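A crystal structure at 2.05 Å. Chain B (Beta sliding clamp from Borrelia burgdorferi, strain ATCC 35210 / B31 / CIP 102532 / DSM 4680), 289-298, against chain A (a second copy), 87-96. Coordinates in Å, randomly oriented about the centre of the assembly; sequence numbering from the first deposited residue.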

# COMPACT_ATOMS: atom_id res chain seq x y z
N ASP B 289 -4.88 20.07 -6.91
CA ASP B 289 -6.16 19.42 -6.64
C ASP B 289 -6.91 19.10 -7.93
O ASP B 289 -7.39 17.97 -8.13
CB ASP B 289 -6.99 20.31 -5.72
CG ASP B 289 -8.42 19.80 -5.55
OD1 ASP B 289 -9.28 20.12 -6.38
OD2 ASP B 289 -8.67 19.06 -4.58
N ARG B 290 -6.98 20.06 -8.86
CA ARG B 290 -7.76 19.83 -10.07
C ARG B 290 -7.08 18.83 -10.98
O ARG B 290 -7.77 18.06 -11.68
CB ARG B 290 -7.99 21.14 -10.83
CG ARG B 290 -8.75 22.21 -10.07
CD ARG B 290 -10.04 21.72 -9.44
NE ARG B 290 -10.83 22.87 -9.00
CZ ARG B 290 -10.88 23.34 -7.76
NH1 ARG B 290 -10.19 22.73 -6.79
NH2 ARG B 290 -11.63 24.39 -7.48
N LEU B 291 -5.74 18.82 -11.00
CA LEU B 291 -5.03 17.84 -11.81
C LEU B 291 -5.31 16.42 -11.31
O LEU B 291 -5.46 15.49 -12.12
CB LEU B 291 -3.53 18.14 -11.79
CG LEU B 291 -3.09 19.36 -12.63
CD1 LEU B 291 -1.63 19.64 -12.35
CD2 LEU B 291 -3.27 19.09 -14.10
N ALA B 292 -5.39 16.24 -9.99
CA ALA B 292 -5.70 14.91 -9.47
C ALA B 292 -7.11 14.48 -9.87
O ALA B 292 -7.36 13.29 -10.08
CB ALA B 292 -5.55 14.87 -7.95
N ARG B 293 -8.04 15.43 -10.00
CA ARG B 293 -9.40 15.06 -10.41
C ARG B 293 -9.47 14.78 -11.90
O ARG B 293 -10.02 13.75 -12.31
CB ARG B 293 -10.39 16.17 -10.02
CG ARG B 293 -10.42 16.42 -8.50
CD ARG B 293 -11.18 17.70 -8.13
NE ARG B 293 -10.91 18.01 -6.74
CZ ARG B 293 -11.52 17.41 -5.72
NH1 ARG B 293 -11.18 17.75 -4.48
NH2 ARG B 293 -12.50 16.53 -5.95
N VAL B 294 -8.90 15.66 -12.73
CA VAL B 294 -9.01 15.45 -14.17
C VAL B 294 -8.20 14.23 -14.59
O VAL B 294 -8.50 13.62 -15.62
CB VAL B 294 -8.60 16.72 -14.95
CG1 VAL B 294 -7.08 16.86 -15.04
CG2 VAL B 294 -9.21 16.70 -16.32
N ASN B 295 -7.17 13.87 -13.82
CA ASN B 295 -6.42 12.64 -14.07
C ASN B 295 -7.32 11.41 -14.19
O ASN B 295 -6.96 10.43 -14.85
CB ASN B 295 -5.40 12.41 -12.94
CG ASN B 295 -4.48 11.24 -13.22
OD1 ASN B 295 -3.87 11.16 -14.29
ND2 ASN B 295 -4.38 10.32 -12.27
N LEU B 296 -8.48 11.43 -13.53
CA LEU B 296 -9.40 10.28 -13.60
C LEU B 296 -10.07 10.18 -14.96
O LEU B 296 -10.86 9.24 -15.17
CB LEU B 296 -10.47 10.40 -12.50
CG LEU B 296 -9.95 10.32 -11.06
CD1 LEU B 296 -11.03 10.73 -10.06
CD2 LEU B 296 -9.40 8.95 -10.72
N TYR B 297 -9.83 11.16 -15.86
CA TYR B 297 -10.40 11.19 -17.20
C TYR B 297 -9.33 11.21 -18.29
O TYR B 297 -9.65 11.45 -19.47
CB TYR B 297 -11.35 12.39 -17.35
CG TYR B 297 -12.61 12.20 -16.52
CD1 TYR B 297 -12.66 12.57 -15.18
CD2 TYR B 297 -13.74 11.61 -17.08
CE1 TYR B 297 -13.80 12.35 -14.41
CE2 TYR B 297 -14.89 11.39 -16.32
CZ TYR B 297 -14.91 11.76 -15.00
OH TYR B 297 -16.05 11.56 -14.27
N VAL B 298 -8.07 10.95 -17.93
CA VAL B 298 -6.94 10.93 -18.86
C VAL B 298 -6.55 9.47 -19.08
O VAL B 298 -6.43 8.71 -18.11
CB VAL B 298 -5.76 11.74 -18.30
CG1 VAL B 298 -4.58 11.68 -19.25
CG2 VAL B 298 -6.17 13.17 -18.03
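Chain A 87-96: YDAVKAFNFY

Residues 87-92 of chain A continue a helix that begins earlier in the chain; F93(A) is the first residue to leave helical geometry and opens a type I turn that closes at Y96(A). This helix end lies against the helix of chain B, which also begins earlier, with the CA atoms of R293(B) and A92(A) 4.8 Å apart and those of L296(B) and D88(A) 6.5 Å apart. The two chains therefore run in opposite senses along the contact.

R293(B), the most extensively covered residue, points toward chain A and reaches the main-chain carbonyl of A92(A), at the end of the helix, and the side-chain amide of N94(A). Its NH2 donates to A92(A) O at 2.9 Å, while NH1 donates to N94(A) OD1 at 2.9 Å; a weak bond from NH2 to the same OD1 spans 2.7 Å. D289(B) holds the guanidinium from within its own helix, OD1 lying 2.7 Å from R293(B) NE.

In the turn, F95(A) points toward chain B. The guanidinium of R290(B) stacks on its ring, with R290(B) CZ 4.6 Å from the centroid of the F95(A) ring, whereas R293(B) NH2 approaches the ring edge, 3.4 Å from F95(A) CD1.

L296(B) packs its CD1 4.1 Å from A92(A) CB, which also meets Y297(B) CE1 at 4.1 Å. Farther toward the start of the chain A stretch, a water donates through its oxygen to D88(A) OD2 at 2.5 Å and to L296(B) O at 2.7 Å, bridging the chains.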

# COMPACT_ATOMS: atom_id res chain seq x y z
N TYR A 87 -17.97 5.68 -9.69
CA TYR A 87 -17.26 6.02 -8.47
C TYR A 87 -16.21 7.09 -8.73
O TYR A 87 -16.07 8.04 -7.95
CB TYR A 87 -16.61 4.76 -7.89
CG TYR A 87 -15.94 4.98 -6.55
CD1 TYR A 87 -16.68 5.44 -5.47
CD2 TYR A 87 -14.58 4.72 -6.37
CE1 TYR A 87 -16.09 5.64 -4.23
CE2 TYR A 87 -13.98 4.92 -5.12
CZ TYR A 87 -14.75 5.37 -4.05
OH TYR A 87 -14.20 5.57 -2.81
N ASP A 88 -15.45 6.94 -9.81
CA ASP A 88 -14.43 7.95 -10.13
C ASP A 88 -15.06 9.31 -10.34
O ASP A 88 -14.56 10.33 -9.83
CB ASP A 88 -13.64 7.51 -11.35
CG ASP A 88 -12.65 6.42 -11.04
OD1 ASP A 88 -12.43 6.14 -9.84
OD2 ASP A 88 -12.09 5.82 -11.98
N ALA A 89 -16.20 9.35 -11.05
CA ALA A 89 -16.88 10.62 -11.30
C ALA A 89 -17.23 11.32 -10.00
O ALA A 89 -16.97 12.51 -9.82
CB ALA A 89 -18.14 10.37 -12.14
N VAL A 90 -17.83 10.58 -9.07
CA VAL A 90 -18.26 11.18 -7.82
C VAL A 90 -17.05 11.58 -6.96
O VAL A 90 -17.08 12.60 -6.26
CB VAL A 90 -19.21 10.19 -7.11
CG1 VAL A 90 -19.46 10.59 -5.69
CG2 VAL A 90 -20.53 10.07 -7.93
N LYS A 91 -15.98 10.79 -6.98
CA LYS A 91 -14.75 11.22 -6.32
C LYS A 91 -14.21 12.48 -6.98
O LYS A 91 -13.72 13.41 -6.31
CB LYS A 91 -13.68 10.12 -6.37
CG LYS A 91 -13.72 9.16 -5.18
CD LYS A 91 -12.57 8.15 -5.16
CE LYS A 91 -11.24 8.74 -4.65
NZ LYS A 91 -10.60 9.79 -5.50
N ALA A 92 -14.28 12.53 -8.31
CA ALA A 92 -13.77 13.70 -9.03
C ALA A 92 -14.48 14.96 -8.55
O ALA A 92 -13.85 16.02 -8.45
CB ALA A 92 -13.96 13.50 -10.53
N PHE A 93 -15.76 14.85 -8.20
CA PHE A 93 -16.56 15.99 -7.77
C PHE A 93 -16.76 16.04 -6.25
O PHE A 93 -17.69 16.70 -5.77
CB PHE A 93 -17.91 15.97 -8.50
CG PHE A 93 -17.89 16.74 -9.82
CD1 PHE A 93 -16.69 17.20 -10.36
CD2 PHE A 93 -19.06 17.02 -10.51
CE1 PHE A 93 -16.66 17.92 -11.57
CE2 PHE A 93 -19.05 17.75 -11.72
CZ PHE A 93 -17.84 18.20 -12.25
N ASN A 94 -15.89 15.40 -5.46
CA ASN A 94 -16.08 15.43 -4.01
C ASN A 94 -15.97 16.84 -3.41
O ASN A 94 -16.37 17.01 -2.25
CB ASN A 94 -15.09 14.48 -3.33
CG ASN A 94 -13.66 14.86 -3.56
OD1 ASN A 94 -13.27 15.99 -3.37
ND2 ASN A 94 -12.87 13.90 -4.03
N PHE A 95 -15.47 17.84 -4.14
CA PHE A 95 -15.44 19.17 -3.53
C PHE A 95 -16.78 19.89 -3.62
O PHE A 95 -16.90 21.01 -3.11
CB PHE A 95 -14.29 20.04 -4.11
CG PHE A 95 -14.42 20.35 -5.58
CD1 PHE A 95 -14.20 19.37 -6.53
CD2 PHE A 95 -14.72 21.62 -6.02
CE1 PHE A 95 -14.29 19.65 -7.90
CE2 PHE A 95 -14.81 21.91 -7.38
CZ PHE A 95 -14.59 20.91 -8.32
N TYR A 96 -17.80 19.28 -4.22
CA TYR A 96 -19.16 19.79 -4.16
C TYR A 96 -19.93 19.09 -3.05
O TYR A 96 -19.86 17.86 -2.91
CB TYR A 96 -19.91 19.56 -5.47
CG TYR A 96 -19.39 20.38 -6.63
CD1 TYR A 96 -19.45 21.77 -6.61
CD2 TYR A 96 -18.85 19.75 -7.73
CE1 TYR A 96 -18.98 22.51 -7.68
CE2 TYR A 96 -18.38 20.49 -8.79
CZ TYR A 96 -18.45 21.86 -8.76
OH TYR A 96 -17.98 22.56 -9.83
O HOH W 1 -10.92 6.84 -13.98